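Long-range contact in dextranase (Pseudarthrobacter oxydans, PDB 6NZS), which catalyses the endohydrolysis of (1->6)-alpha-D-glucosidic linkages in dextran and belongs to glycoside hydrolase family 49: residues Y281-A293 and Q330-F342. Residues are numbered along the deposited sequence; the frame is centred on the assembly and turned at random.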
# COMPACT_ATOMS: atom_id res chain seq x y z
N TYR A 281 6.05 16.33 -1.48
CA TYR A 281 5.86 15.65 -0.20
C TYR A 281 4.60 16.10 0.54
O TYR A 281 4.60 16.15 1.77
CB TYR A 281 7.09 15.84 0.68
CG TYR A 281 8.35 15.12 0.22
CD1 TYR A 281 8.34 13.76 -0.07
CD2 TYR A 281 9.55 15.81 0.10
CE1 TYR A 281 9.51 13.10 -0.45
CE2 TYR A 281 10.70 15.17 -0.28
CZ TYR A 281 10.69 13.83 -0.56
OH TYR A 281 11.86 13.19 -0.91
N GLY A 282 3.52 16.43 -0.17
CA GLY A 282 2.25 16.76 0.44
C GLY A 282 1.31 15.56 0.50
O GLY A 282 1.67 14.42 0.21
N VAL A 283 0.06 15.84 0.90
CA VAL A 283 -0.97 14.82 1.10
C VAL A 283 -2.12 15.07 0.14
O VAL A 283 -2.59 16.21 -0.01
CB VAL A 283 -1.48 14.81 2.56
CG1 VAL A 283 -2.57 13.77 2.74
CG2 VAL A 283 -0.33 14.56 3.52
N LEU A 284 -2.60 14.00 -0.48
CA LEU A 284 -3.83 13.99 -1.27
C LEU A 284 -4.76 13.00 -0.57
O LEU A 284 -4.48 11.80 -0.54
CB LEU A 284 -3.56 13.54 -2.70
CG LEU A 284 -4.77 13.53 -3.65
CD1 LEU A 284 -5.30 14.94 -3.84
CD2 LEU A 284 -4.40 12.89 -4.99
N SER A 285 -5.87 13.49 -0.02
CA SER A 285 -6.76 12.69 0.81
C SER A 285 -8.14 12.56 0.16
O SER A 285 -8.72 13.56 -0.26
CB SER A 285 -6.92 13.31 2.19
OG SER A 285 -7.91 12.60 2.91
N GLY A 286 -8.66 11.33 0.11
CA GLY A 286 -9.99 11.09 -0.43
C GLY A 286 -11.07 11.06 0.64
O GLY A 286 -12.16 10.53 0.39
N GLU A 287 -10.77 11.64 1.81
CA GLU A 287 -11.64 11.52 2.98
C GLU A 287 -13.05 12.04 2.75
O GLU A 287 -13.99 11.59 3.42
CB GLU A 287 -10.99 12.26 4.15
CG GLU A 287 -10.93 13.77 3.98
CD GLU A 287 -9.97 14.42 4.95
OE1 GLU A 287 -8.75 14.24 4.78
OE2 GLU A 287 -10.43 15.10 5.89
N GLN A 288 -13.23 12.99 1.84
CA GLN A 288 -14.56 13.57 1.62
C GLN A 288 -15.45 12.70 0.74
O GLN A 288 -16.67 12.93 0.71
CB GLN A 288 -14.47 14.98 1.02
CG GLN A 288 -13.64 15.93 1.86
CD GLN A 288 -13.55 17.34 1.28
OE1 GLN A 288 -13.20 17.52 0.12
NE2 GLN A 288 -13.84 18.33 2.11
N TYR A 289 -14.89 11.71 0.05
CA TYR A 289 -15.67 10.89 -0.87
C TYR A 289 -16.25 9.69 -0.14
O TYR A 289 -15.59 9.08 0.71
CB TYR A 289 -14.80 10.40 -2.03
CG TYR A 289 -14.19 11.52 -2.85
CD1 TYR A 289 -14.99 12.40 -3.57
CD2 TYR A 289 -12.81 11.69 -2.91
CE1 TYR A 289 -14.44 13.42 -4.31
CE2 TYR A 289 -12.25 12.70 -3.66
CZ TYR A 289 -13.07 13.56 -4.36
OH TYR A 289 -12.50 14.58 -5.10
N VAL A 290 -17.50 9.36 -0.47
CA VAL A 290 -18.13 8.15 0.03
C VAL A 290 -17.48 6.93 -0.61
O VAL A 290 -16.91 7.00 -1.72
CB VAL A 290 -19.64 8.20 -0.27
CG1 VAL A 290 -19.91 8.10 -1.77
CG2 VAL A 290 -20.39 7.11 0.48
N TYR A 291 -17.53 5.80 0.09
CA TYR A 291 -17.13 4.53 -0.50
C TYR A 291 -17.82 4.34 -1.83
O TYR A 291 -19.03 4.53 -1.94
CB TYR A 291 -17.56 3.39 0.43
CG TYR A 291 -17.30 1.99 -0.07
CD1 TYR A 291 -16.02 1.57 -0.41
CD2 TYR A 291 -18.34 1.07 -0.20
CE1 TYR A 291 -15.78 0.28 -0.84
CE2 TYR A 291 -18.11 -0.22 -0.63
CZ TYR A 291 -16.83 -0.62 -0.95
OH TYR A 291 -16.61 -1.91 -1.38
N GLU A 292 -17.05 3.95 -2.85
CA GLU A 292 -17.58 3.71 -4.19
C GLU A 292 -18.35 4.93 -4.71
O GLU A 292 -19.41 4.81 -5.33
CB GLU A 292 -18.44 2.44 -4.24
CG GLU A 292 -17.65 1.14 -4.38
CD GLU A 292 -18.55 -0.09 -4.46
OE1 GLU A 292 -19.60 -0.10 -3.80
OE2 GLU A 292 -18.20 -1.04 -5.19
N ALA A 293 -17.80 6.12 -4.44
CA ALA A 293 -18.36 7.34 -5.01
C ALA A 293 -18.34 7.25 -6.53
O ALA A 293 -17.27 7.14 -7.14
CB ALA A 293 -17.54 8.54 -4.53
N GLN A 330 5.96 10.97 -7.56
CA GLN A 330 6.96 11.05 -6.51
C GLN A 330 6.39 11.76 -5.30
O GLN A 330 5.59 12.69 -5.42
CB GLN A 330 8.20 11.82 -7.01
CG GLN A 330 9.37 11.96 -6.01
CD GLN A 330 9.20 13.13 -5.06
OE1 GLN A 330 8.40 14.04 -5.31
NE2 GLN A 330 9.96 13.12 -3.96
N GLY A 331 6.82 11.32 -4.11
CA GLY A 331 6.69 12.12 -2.91
C GLY A 331 5.36 12.03 -2.19
O GLY A 331 5.32 11.97 -0.96
N VAL A 332 4.27 12.03 -2.96
CA VAL A 332 2.94 12.26 -2.39
C VAL A 332 2.51 11.12 -1.48
O VAL A 332 2.89 9.95 -1.65
CB VAL A 332 1.90 12.51 -3.50
CG1 VAL A 332 2.26 13.75 -4.31
CG2 VAL A 332 1.78 11.31 -4.40
N THR A 333 1.67 11.47 -0.51
CA THR A 333 0.96 10.53 0.35
C THR A 333 -0.49 10.57 -0.08
O THR A 333 -1.12 11.63 -0.04
CB THR A 333 1.07 10.94 1.82
OG1 THR A 333 2.44 10.93 2.22
CG2 THR A 333 0.29 9.99 2.73
N VAL A 334 -1.01 9.42 -0.50
CA VAL A 334 -2.42 9.26 -0.86
C VAL A 334 -3.13 8.66 0.35
O VAL A 334 -2.81 7.54 0.76
CB VAL A 334 -2.57 8.37 -2.10
CG1 VAL A 334 -4.04 8.06 -2.38
CG2 VAL A 334 -1.92 9.05 -3.30
N ALA A 335 -4.07 9.40 0.93
CA ALA A 335 -4.75 8.99 2.15
C ALA A 335 -6.22 8.74 1.91
O ALA A 335 -6.86 9.44 1.11
CB ALA A 335 -4.60 10.07 3.23
N GLU A 336 -6.77 7.76 2.62
CA GLU A 336 -8.20 7.50 2.67
C GLU A 336 -8.90 7.44 1.31
O GLU A 336 -9.87 8.17 1.06
CB GLU A 336 -8.89 8.51 3.59
CG GLU A 336 -9.42 7.90 4.85
CD GLU A 336 -9.89 8.94 5.85
OE1 GLU A 336 -9.17 9.21 6.82
OE2 GLU A 336 -11.00 9.45 5.66
N PRO A 337 -8.45 6.57 0.42
CA PRO A 337 -9.12 6.45 -0.88
C PRO A 337 -10.50 5.85 -0.73
O PRO A 337 -10.73 4.98 0.14
CB PRO A 337 -8.18 5.51 -1.66
CG PRO A 337 -7.51 4.71 -0.61
CD PRO A 337 -7.32 5.64 0.55
N PRO A 338 -11.47 6.29 -1.54
CA PRO A 338 -12.80 5.67 -1.54
C PRO A 338 -12.91 4.47 -2.47
O PRO A 338 -13.94 3.77 -2.44
CB PRO A 338 -13.69 6.81 -2.05
CG PRO A 338 -12.80 7.54 -3.02
CD PRO A 338 -11.42 7.50 -2.38
N TYR A 339 -11.89 4.21 -3.28
CA TYR A 339 -11.89 3.15 -4.29
C TYR A 339 -10.43 2.89 -4.68
O TYR A 339 -9.52 3.16 -3.89
CB TYR A 339 -12.81 3.56 -5.46
CG TYR A 339 -13.28 2.41 -6.33
CD1 TYR A 339 -14.10 1.41 -5.81
CD2 TYR A 339 -12.91 2.33 -7.67
CE1 TYR A 339 -14.54 0.36 -6.61
CE2 TYR A 339 -13.34 1.28 -8.47
CZ TYR A 339 -14.16 0.30 -7.93
OH TYR A 339 -14.60 -0.75 -8.71
N HIS A 340 -10.20 2.40 -5.90
CA HIS A 340 -8.83 2.11 -6.32
C HIS A 340 -7.98 3.37 -6.30
O HIS A 340 -8.44 4.47 -6.61
CB HIS A 340 -8.78 1.55 -7.75
CG HIS A 340 -9.56 0.30 -7.96
ND1 HIS A 340 -9.74 -0.26 -9.21
CD2 HIS A 340 -10.20 -0.52 -7.09
CE1 HIS A 340 -10.47 -1.36 -9.10
NE2 HIS A 340 -10.76 -1.54 -7.83
N SER A 341 -6.69 3.19 -5.98
CA SER A 341 -5.78 4.33 -5.88
C SER A 341 -5.39 4.89 -7.25
O SER A 341 -5.27 6.11 -7.40
CB SER A 341 -4.51 3.93 -5.10
OG SER A 341 -3.78 2.89 -5.76
N PHE A 342 -5.19 4.03 -8.24
CA PHE A 342 -4.43 4.46 -9.41
C PHE A 342 -4.81 3.60 -10.60
O PHE A 342 -4.86 2.38 -10.49
CB PHE A 342 -2.93 4.30 -9.10
CG PHE A 342 -2.04 4.74 -10.23
CD1 PHE A 342 -1.70 3.85 -11.24
CD2 PHE A 342 -1.56 6.04 -10.28
CE1 PHE A 342 -0.91 4.26 -12.30
CE2 PHE A 342 -0.76 6.44 -11.34
CZ PHE A 342 -0.43 5.56 -12.34
O HOH W 1 11.87 11.50 -3.12
O HOH W 2 3.97 13.00 1.14
O HOH W 3 -7.15 11.23 5.65
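Val-283, Leu-284 and Ser-285 pair with Thr-333, Val-334 and Ala-335 as parallel strands, their short axes 4.6 Å apart and inclined by 20°. Four backbone bonds fix the register: Gly-282 O receives Thr-333 N, Thr-333 O receives Leu-284 N at 2.8 Å, Leu-284 O receives Ala-335 N, and Ala-335 O receives Gly-286 N. Farther on, Glu-292 N reaches Pro-338 O at 3.1 Å, tilted 32° from the carbonyl plane.

Apolar contacts come next. On one face Val-283 CG1, anti to the backbone N (chi1 179°), lies 4.2 Å from Ala-335 CB; Leu-284 and Val-334 occupy the other face. The Pro-338 ring runs alongside Tyr-289, its CG 3.6 Å from Tyr-289 CB. Where the chain turns, a side chain on Gly-286 would collide with Glu-336 O and Pro-338 CD.

Polar side chains and water supplement these bonds. Ser-285 OG donates to the anti lone pair of Glu-287 OE1 at 2.6 Å and accepts from Glu-287 N, an ST turn. Water 3 links this hydroxyl to Glu-336 OE1, weakly at the latter; Ser-58 and Ser-62 also bind that carboxylate. An alanine at Ser-285 is likely to leave Glu-287 N without this acceptor and the Glu-287 carboxylate freer to turn, though Tyr-261 also holds it. Water 2 donates to Gly-282 O and Gly-331 O while accepting from Thr-333 OG1, and water 1 bridges Tyr-281 OH, also hydrogen-bonded to Pro-192 O, to Gln-330 NE2.

These are successive parallel strands of the beta-solenoid: 283-285 lies between 260-263 and 325-335, and 351-361 follows. Trp-87, from strand 84-92 of the N-terminal Ig-like domain, packs against Thr-333 and Ala-335.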